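Local coordinates for protein putative PLP-dependent aminotransferase (Bacillus cereus ATCC 10987, PDB 3JU7) that probably acts as a pyridoxal phosphate-dependent transaminase of the DegT/DnrJ/EryC1 family and also binds calcium, at residues Y80-S85 with A131-Y136; Q71-K76 with S180-Y185; G65-I70 with P92-W97. All coordinates share one frame; numbering follows the deposited sequence.

Helix 62-73 carries 65-70 of interaction 3 and the start of 71-76 of interaction 2. Next in the chain come strand 80-84 of interaction 1 and helix 90-97 of interaction 3; the second segments of interaction 1 (131-136) and interaction 2 (180-185) follow much later. The centres lie about 11 Å apart for interactions 1 and 2, about 10 Å for 1 and 3, and about 9 Å for 2 and 3. A probable hydrogen bond from R75 N to A131 O joins interactions 1 and 2. Together the contacts fix helices 62-73 and 90-97 against strands 80-84, 130-133 and 182-186, an assembly consistent with the large domain of fold-type I PLP enzymes.

Interaction 1: Y80-S85 with A131-Y136; sequences YALMPS and AIVVPY
The ring of P84 meets Y136 at about a right angle, its CG lying 4.0 Å from Y136 CB. Y136 CG is anti to the backbone N (chi1 166°); the rest of the ring leads away from P84, and its OH bonds to F139 N. At the other end, the ring of Y80 also leads away from the partner strand and packs edge-to-face with Y103.

Between these ends, strands 80-84 and 131-133 run parallel at 13°, the former being the middle strand of a parallel three-stranded sheet, between 101-105 and 130-133. Y80 O accepts from two donors, both in the plane of its carbonyl: A131 N at 2.9 Å and, longer, I132 N at 3.3 Å. L82 answers both ways: its N reaches I132 O at 2.9 Å, and its O takes a nearly straight bond (171°) from V134 N at 2.8 Å. A81 CB and I132 CG2 touch at 3.6 Å on the face covered by helix 90-97, where a small alanine lets A95 come close. L82 and V133 point to the other face, and their branched apolar chains meet L119 of helix 116-126. V134 O approaches M83 CB at 3.2 Å and also lies near P84 CD.

All eleven touching residues are buried, so pairing backbone polar groups across the strands spares them an unpaid loss of water, while the apolar side chains fill both faces.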
# COMPACT_ATOMS: atom_id res chain seq x y z
N TYR A 80 -8.04 2.94 -22.60
CA TYR A 80 -8.99 2.08 -21.90
C TYR A 80 -8.37 0.80 -21.31
O TYR A 80 -7.45 0.19 -21.90
CB TYR A 80 -10.08 1.64 -22.88
CG TYR A 80 -10.86 2.77 -23.48
CD1 TYR A 80 -11.69 3.56 -22.70
CD2 TYR A 80 -10.82 3.03 -24.84
CE1 TYR A 80 -12.44 4.56 -23.25
CE2 TYR A 80 -11.54 4.06 -25.39
CZ TYR A 80 -12.36 4.82 -24.58
OH TYR A 80 -13.11 5.85 -25.09
N ALA A 81 -8.91 0.37 -20.17
CA ALA A 81 -8.62 -0.95 -19.60
C ALA A 81 -9.89 -1.79 -19.81
O ALA A 81 -10.94 -1.48 -19.21
CB ALA A 81 -8.29 -0.84 -18.10
N LEU A 82 -9.84 -2.79 -20.68
CA LEU A 82 -11.03 -3.63 -20.96
C LEU A 82 -11.12 -4.69 -19.85
O LEU A 82 -10.16 -5.43 -19.60
CB LEU A 82 -10.94 -4.30 -22.33
CG LEU A 82 -11.28 -3.47 -23.56
CD1 LEU A 82 -10.67 -2.05 -23.50
CD2 LEU A 82 -10.85 -4.25 -24.79
N MSE A 83 -12.24 -4.69 -19.14
CA MSE A 83 -12.43 -5.59 -18.00
C MSE A 83 -13.91 -5.87 -17.81
O MSE A 83 -14.76 -5.17 -18.32
CB MSE A 83 -11.88 -4.96 -16.72
CG MSE A 83 -12.56 -3.62 -16.39
SE MSE A 83 -11.94 -2.74 -14.77
CE MSE A 83 -10.09 -2.44 -15.25
N PRO A 84 -14.23 -6.89 -17.04
CA PRO A 84 -15.62 -7.09 -16.69
C PRO A 84 -16.13 -6.03 -15.72
O PRO A 84 -15.32 -5.45 -14.98
CB PRO A 84 -15.60 -8.45 -16.01
CG PRO A 84 -14.22 -8.52 -15.40
CD PRO A 84 -13.36 -7.95 -16.49
N SER A 85 -17.44 -5.77 -15.74
CA SER A 85 -18.12 -5.00 -14.70
C SER A 85 -18.30 -5.89 -13.47
O SER A 85 -18.19 -5.44 -12.30
CB SER A 85 -19.49 -4.53 -15.19
OG SER A 85 -20.24 -3.93 -14.15
N ALA A 131 -5.46 0.09 -23.95
CA ALA A 131 -4.20 0.20 -23.24
C ALA A 131 -3.85 -1.12 -22.59
O ALA A 131 -2.67 -1.45 -22.44
CB ALA A 131 -4.26 1.28 -22.17
N ILE A 132 -4.88 -1.85 -22.16
CA ILE A 132 -4.70 -3.09 -21.40
C ILE A 132 -6.01 -3.87 -21.26
O ILE A 132 -7.10 -3.32 -21.38
CB ILE A 132 -4.09 -2.77 -19.99
CG1 ILE A 132 -3.44 -4.02 -19.37
CG2 ILE A 132 -5.10 -2.04 -19.11
CD1 ILE A 132 -2.43 -3.68 -18.30
N VAL A 133 -5.87 -5.16 -21.05
CA VAL A 133 -6.98 -6.04 -20.79
C VAL A 133 -6.77 -6.66 -19.40
O VAL A 133 -5.69 -7.17 -19.10
CB VAL A 133 -7.07 -7.16 -21.88
CG1 VAL A 133 -8.07 -8.21 -21.47
CG2 VAL A 133 -7.40 -6.55 -23.28
N VAL A 134 -7.81 -6.61 -18.57
CA VAL A 134 -7.70 -7.04 -17.18
C VAL A 134 -8.88 -7.96 -16.87
O VAL A 134 -9.92 -7.52 -16.38
CB VAL A 134 -7.67 -5.81 -16.24
CG1 VAL A 134 -7.41 -6.22 -14.76
CG2 VAL A 134 -6.62 -4.81 -16.73
N PRO A 135 -8.73 -9.25 -17.18
CA PRO A 135 -9.80 -10.18 -16.82
C PRO A 135 -9.75 -10.51 -15.34
O PRO A 135 -8.68 -10.36 -14.68
CB PRO A 135 -9.49 -11.43 -17.67
CG PRO A 135 -8.04 -11.37 -17.89
CD PRO A 135 -7.62 -9.94 -17.87
N TYR A 136 -10.90 -10.92 -14.81
CA TYR A 136 -11.00 -11.42 -13.43
C TYR A 136 -11.35 -12.91 -13.39
O TYR A 136 -12.30 -13.34 -14.02
CB TYR A 136 -12.05 -10.59 -12.72
CG TYR A 136 -12.56 -11.14 -11.41
CD1 TYR A 136 -11.70 -11.63 -10.45
CD2 TYR A 136 -13.91 -11.10 -11.12
CE1 TYR A 136 -12.19 -12.11 -9.24
CE2 TYR A 136 -14.40 -11.57 -9.91
CZ TYR A 136 -13.55 -12.08 -8.98
OH TYR A 136 -14.06 -12.59 -7.78

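Interaction 2: Q71-K76 with S180-Y185; sequences QLKKRK and SGMIIY
K73 lies across the selenomethionine M182, with its CD 3.7 Å from M182 SE. The two chains cross obliquely, the lysine using its methylene part as an apolar surface. Beyond CD the chain bends twice; chi3 of 61° turns CE toward the backbone ahead of the strand, and NZ then comes to 3.7 Å from G181 CA. Glycine suits this spot because its backbone (psi -151°) takes a conformation that other residues adopt less readily. One helix position earlier, L72 CD2 adds a looser apolar touch on M182 CE at 4.2 Å.

The ammonium group is too far from S180 O for a direct bond. A water closes the gap, accepting from K73 NZ at 2.6 Å and donating to S180 O at 3.0 Å. The stronger partner of the same NZ is E152 of helix 146-153, through a salt bridge.

Here the C-terminal end of helix 62-73 is laid on the start of strand 182-186, a helix-on-sheet layer of the alpha/beta large domain familiar from fold-type I PLP enzymes. M182, unbranched and flexible, fits between A69 of the same helix, I201 of the adjoining antiparallel strand, and D208 and I212 of helix 206-215. Just before the strand, S180 OG is held by E149 of the same helix as E152.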
# COMPACT_ATOMS: atom_id res chain seq x y z
N GLN A 71 0.26 -0.18 -14.61
CA GLN A 71 1.19 0.92 -14.89
C GLN A 71 2.40 0.41 -15.69
O GLN A 71 2.73 1.01 -16.69
CB GLN A 71 1.66 1.59 -13.58
CG GLN A 71 2.65 2.73 -13.82
CD GLN A 71 2.07 3.86 -14.67
OE1 GLN A 71 0.89 4.17 -14.59
NE2 GLN A 71 2.91 4.46 -15.50
N LEU A 72 3.03 -0.69 -15.30
CA LEU A 72 4.16 -1.25 -16.08
C LEU A 72 3.77 -1.70 -17.49
O LEU A 72 4.47 -1.46 -18.45
CB LEU A 72 4.80 -2.45 -15.35
CG LEU A 72 5.89 -3.20 -16.10
CD1 LEU A 72 7.09 -2.28 -16.27
CD2 LEU A 72 6.25 -4.50 -15.38
N LYS A 73 2.65 -2.41 -17.59
CA LYS A 73 2.33 -3.16 -18.78
C LYS A 73 1.42 -2.41 -19.75
O LYS A 73 1.32 -2.79 -20.89
CB LYS A 73 1.67 -4.47 -18.35
CG LYS A 73 2.69 -5.47 -17.81
CD LYS A 73 2.15 -6.84 -17.56
CE LYS A 73 1.59 -7.55 -18.80
NZ LYS A 73 2.58 -8.22 -19.66
N LYS A 74 0.75 -1.35 -19.32
CA LYS A 74 -0.16 -0.68 -20.23
C LYS A 74 0.54 -0.12 -21.49
O LYS A 74 1.64 0.40 -21.44
CB LYS A 74 -0.94 0.42 -19.52
CG LYS A 74 -0.07 1.55 -19.02
CD LYS A 74 -0.79 2.63 -18.20
CE LYS A 74 0.14 3.82 -18.04
NZ LYS A 74 -0.55 4.97 -17.49
N ARG A 75 -0.15 -0.18 -22.62
CA ARG A 75 0.36 0.44 -23.83
C ARG A 75 0.22 1.93 -23.67
O ARG A 75 -0.84 2.45 -23.30
CB ARG A 75 -0.38 -0.07 -25.06
CG ARG A 75 -0.31 -1.56 -25.14
CD ARG A 75 -0.65 -2.08 -26.47
NE ARG A 75 -1.94 -1.62 -26.91
CZ ARG A 75 -2.53 -2.04 -28.03
NH1 ARG A 75 -1.91 -2.92 -28.82
NH2 ARG A 75 -3.74 -1.57 -28.37
N LYS A 76 1.32 2.62 -23.94
CA LYS A 76 1.46 4.02 -23.56
C LYS A 76 0.52 4.94 -24.33
O LYS A 76 0.19 6.00 -23.86
CB LYS A 76 2.94 4.45 -23.66
CG LYS A 76 3.84 3.91 -22.50
N SER A 180 2.39 -15.47 -19.74
CA SER A 180 3.28 -14.40 -20.17
C SER A 180 2.97 -13.07 -19.55
O SER A 180 3.87 -12.27 -19.37
CB SER A 180 3.18 -14.23 -21.67
OG SER A 180 3.67 -15.39 -22.27
N GLY A 181 1.70 -12.80 -19.28
CA GLY A 181 1.30 -11.55 -18.64
C GLY A 181 1.59 -11.60 -17.16
O GLY A 181 2.51 -12.29 -16.70
N MSE A 182 0.78 -10.87 -16.40
CA MSE A 182 0.92 -10.86 -14.95
C MSE A 182 -0.36 -11.35 -14.31
O MSE A 182 -1.45 -11.14 -14.86
CB MSE A 182 1.27 -9.47 -14.46
CG MSE A 182 2.74 -9.26 -14.59
SE MSE A 182 3.47 -7.54 -14.21
CE MSE A 182 5.21 -8.31 -13.83
N ILE A 183 -0.21 -12.04 -13.18
CA ILE A 183 -1.32 -12.49 -12.35
C ILE A 183 -1.18 -11.87 -10.96
O ILE A 183 -0.12 -11.94 -10.34
CB ILE A 183 -1.39 -14.03 -12.29
CG1 ILE A 183 -1.22 -14.59 -13.73
CG2 ILE A 183 -2.65 -14.46 -11.61
CD1 ILE A 183 -2.00 -15.75 -14.13
N ILE A 184 -2.25 -11.23 -10.51
CA ILE A 184 -2.33 -10.64 -9.18
C ILE A 184 -3.20 -11.51 -8.26
O ILE A 184 -4.28 -11.95 -8.61
CB ILE A 184 -2.95 -9.23 -9.22
CG1 ILE A 184 -2.31 -8.33 -10.32
CG2 ILE A 184 -2.86 -8.60 -7.86
CD1 ILE A 184 -0.78 -8.54 -10.55
N TYR A 185 -2.69 -11.78 -7.07
CA TYR A 185 -3.38 -12.54 -6.07
C TYR A 185 -3.34 -11.74 -4.78
O TYR A 185 -2.38 -10.98 -4.52
CB TYR A 185 -2.69 -13.88 -5.77
CG TYR A 185 -2.37 -14.79 -6.92
CD1 TYR A 185 -3.26 -15.78 -7.34
CD2 TYR A 185 -1.10 -14.76 -7.51
CE1 TYR A 185 -2.91 -16.68 -8.43
CE2 TYR A 185 -0.76 -15.61 -8.55
CZ TYR A 185 -1.65 -16.57 -9.03
OH TYR A 185 -1.22 -17.43 -10.08
O HOH W 1 4.30 -9.57 -18.22

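Interaction 3: G65-I70 with P92-W97; sequences GLMAAI and PLAAIW
M67 reaches W97 by bending at its far end: chi3 of 68° turns CE of this selenomethionine out of line with the rest of its chain and toward the indole. On the other helix, W97 keeps CG anti to its carbonyl carbon (chi1 -86°), beside the backbone N. M67 CE consequently lies 3.7 Å from W97 CB and 3.6 Å above the indole plane, offset toward the rim. The selenium takes part as well; M67 SE stands 4.7 Å from the centroid of the five-membered ring of W97, an oblique Met-aromatic contact favoured by dispersion, to which the polarisable selenium contributes.

Nearer the backbone, A94 is the point where the helices come together. Its methyl is the meeting place of three side chains: L66 CB touches A94 CB at 3.6 Å, I70 CD1 reaches that same A94 CB at 4.1 Å, and the chain of M67 passes alongside, with M67 CG 3.7 Å from A94 CA. Alanine suits this place, since its single methyl permits the CA atoms of M67 and A94 to approach to 4.9 Å. The larger side chains of L66, M67 and I70 pack against it. No hydrogen bond crosses the interface, which is wholly apolar and buried. The helical segments pass 8.6 Å apart at a crossing angle of -46°.

Beyond the contact, W97 belongs also to the dimer interface: its NE1 bonds to G230 O of the second subunit, and its ring stacks on F231 of that subunit. Helix 90-97 is the connection of the beta-alpha-beta crossover between parallel strands 80-84 and 101-105, with A95 resting on M83. Helix 62-73 lies beside it, its L66 and A69 turned to V159 of strand 159-161 and I184 of strand 182-186.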
# COMPACT_ATOMS: atom_id res chain seq x y z
N GLY A 65 -0.78 -4.14 -6.18
CA GLY A 65 -0.18 -5.00 -7.19
C GLY A 65 -0.86 -4.77 -8.54
O GLY A 65 -0.20 -4.71 -9.58
N LEU A 66 -2.19 -4.64 -8.53
CA LEU A 66 -2.90 -4.38 -9.76
C LEU A 66 -2.36 -3.10 -10.36
O LEU A 66 -2.01 -3.07 -11.58
CB LEU A 66 -4.44 -4.32 -9.56
CG LEU A 66 -5.14 -5.68 -9.60
CD1 LEU A 66 -6.53 -5.62 -8.98
CD2 LEU A 66 -5.22 -6.19 -11.04
N MSE A 67 -2.27 -2.07 -9.52
CA MSE A 67 -1.80 -0.74 -9.94
C MSE A 67 -0.40 -0.78 -10.55
O MSE A 67 -0.17 -0.23 -11.63
CB MSE A 67 -1.88 0.26 -8.77
CG MSE A 67 -3.34 0.65 -8.43
SE MSE A 67 -3.45 1.47 -6.67
CE MSE A 67 -2.54 3.00 -7.08
N ALA A 68 0.51 -1.48 -9.88
CA ALA A 68 1.88 -1.59 -10.33
C ALA A 68 1.90 -2.27 -11.71
O ALA A 68 2.52 -1.75 -12.68
CB ALA A 68 2.67 -2.43 -9.37
N ALA A 69 1.22 -3.42 -11.78
CA ALA A 69 1.19 -4.26 -12.99
C ALA A 69 0.60 -3.52 -14.21
O ALA A 69 1.19 -3.51 -15.27
CB ALA A 69 0.47 -5.58 -12.72
N ILE A 70 -0.54 -2.87 -14.04
CA ILE A 70 -1.16 -2.10 -15.13
C ILE A 70 -0.27 -0.94 -15.58
O ILE A 70 -0.06 -0.75 -16.77
CB ILE A 70 -2.55 -1.56 -14.68
CG1 ILE A 70 -3.55 -2.72 -14.60
CG2 ILE A 70 -3.07 -0.42 -15.61
CD1 ILE A 70 -4.67 -2.48 -13.64
N PRO A 92 -11.49 -1.84 -11.34
CA PRO A 92 -11.51 -0.56 -12.09
C PRO A 92 -10.75 0.59 -11.37
O PRO A 92 -10.17 1.47 -12.03
CB PRO A 92 -13.01 -0.25 -12.24
CG PRO A 92 -13.72 -1.07 -11.15
CD PRO A 92 -12.84 -2.30 -11.00
N LEU A 93 -10.78 0.62 -10.05
CA LEU A 93 -10.03 1.65 -9.31
C LEU A 93 -8.56 1.59 -9.66
O LEU A 93 -7.91 2.63 -9.86
CB LEU A 93 -10.21 1.51 -7.81
CG LEU A 93 -11.62 1.86 -7.32
CD1 LEU A 93 -11.75 1.41 -5.89
CD2 LEU A 93 -12.01 3.37 -7.56
N ALA A 94 -8.02 0.37 -9.73
CA ALA A 94 -6.61 0.21 -10.07
C ALA A 94 -6.34 0.88 -11.44
O ALA A 94 -5.33 1.58 -11.58
CB ALA A 94 -6.23 -1.23 -10.07
N ALA A 95 -7.26 0.73 -12.41
CA ALA A 95 -7.06 1.25 -13.76
C ALA A 95 -7.10 2.79 -13.77
O ALA A 95 -6.28 3.46 -14.43
CB ALA A 95 -8.10 0.68 -14.77
N ILE A 96 -8.08 3.32 -13.05
CA ILE A 96 -8.31 4.74 -12.96
C ILE A 96 -7.07 5.43 -12.34
O ILE A 96 -6.69 6.49 -12.78
CB ILE A 96 -9.58 5.05 -12.11
CG1 ILE A 96 -10.83 4.55 -12.81
CG2 ILE A 96 -9.71 6.52 -11.86
CD1 ILE A 96 -12.13 4.59 -11.94
N TRP A 97 -6.45 4.81 -11.33
CA TRP A 97 -5.23 5.37 -10.73
C TRP A 97 -4.05 5.35 -11.73
O TRP A 97 -3.14 6.17 -11.62
CB TRP A 97 -4.83 4.60 -9.46
CG TRP A 97 -5.48 5.05 -8.19
CD1 TRP A 97 -6.56 4.47 -7.58
CD2 TRP A 97 -5.07 6.13 -7.33
NE1 TRP A 97 -6.85 5.13 -6.41
CE2 TRP A 97 -5.95 6.15 -6.23
CE3 TRP A 97 -4.04 7.06 -7.37
CZ2 TRP A 97 -5.85 7.08 -5.20
CZ3 TRP A 97 -3.92 7.97 -6.33
CH2 TRP A 97 -4.83 7.99 -5.26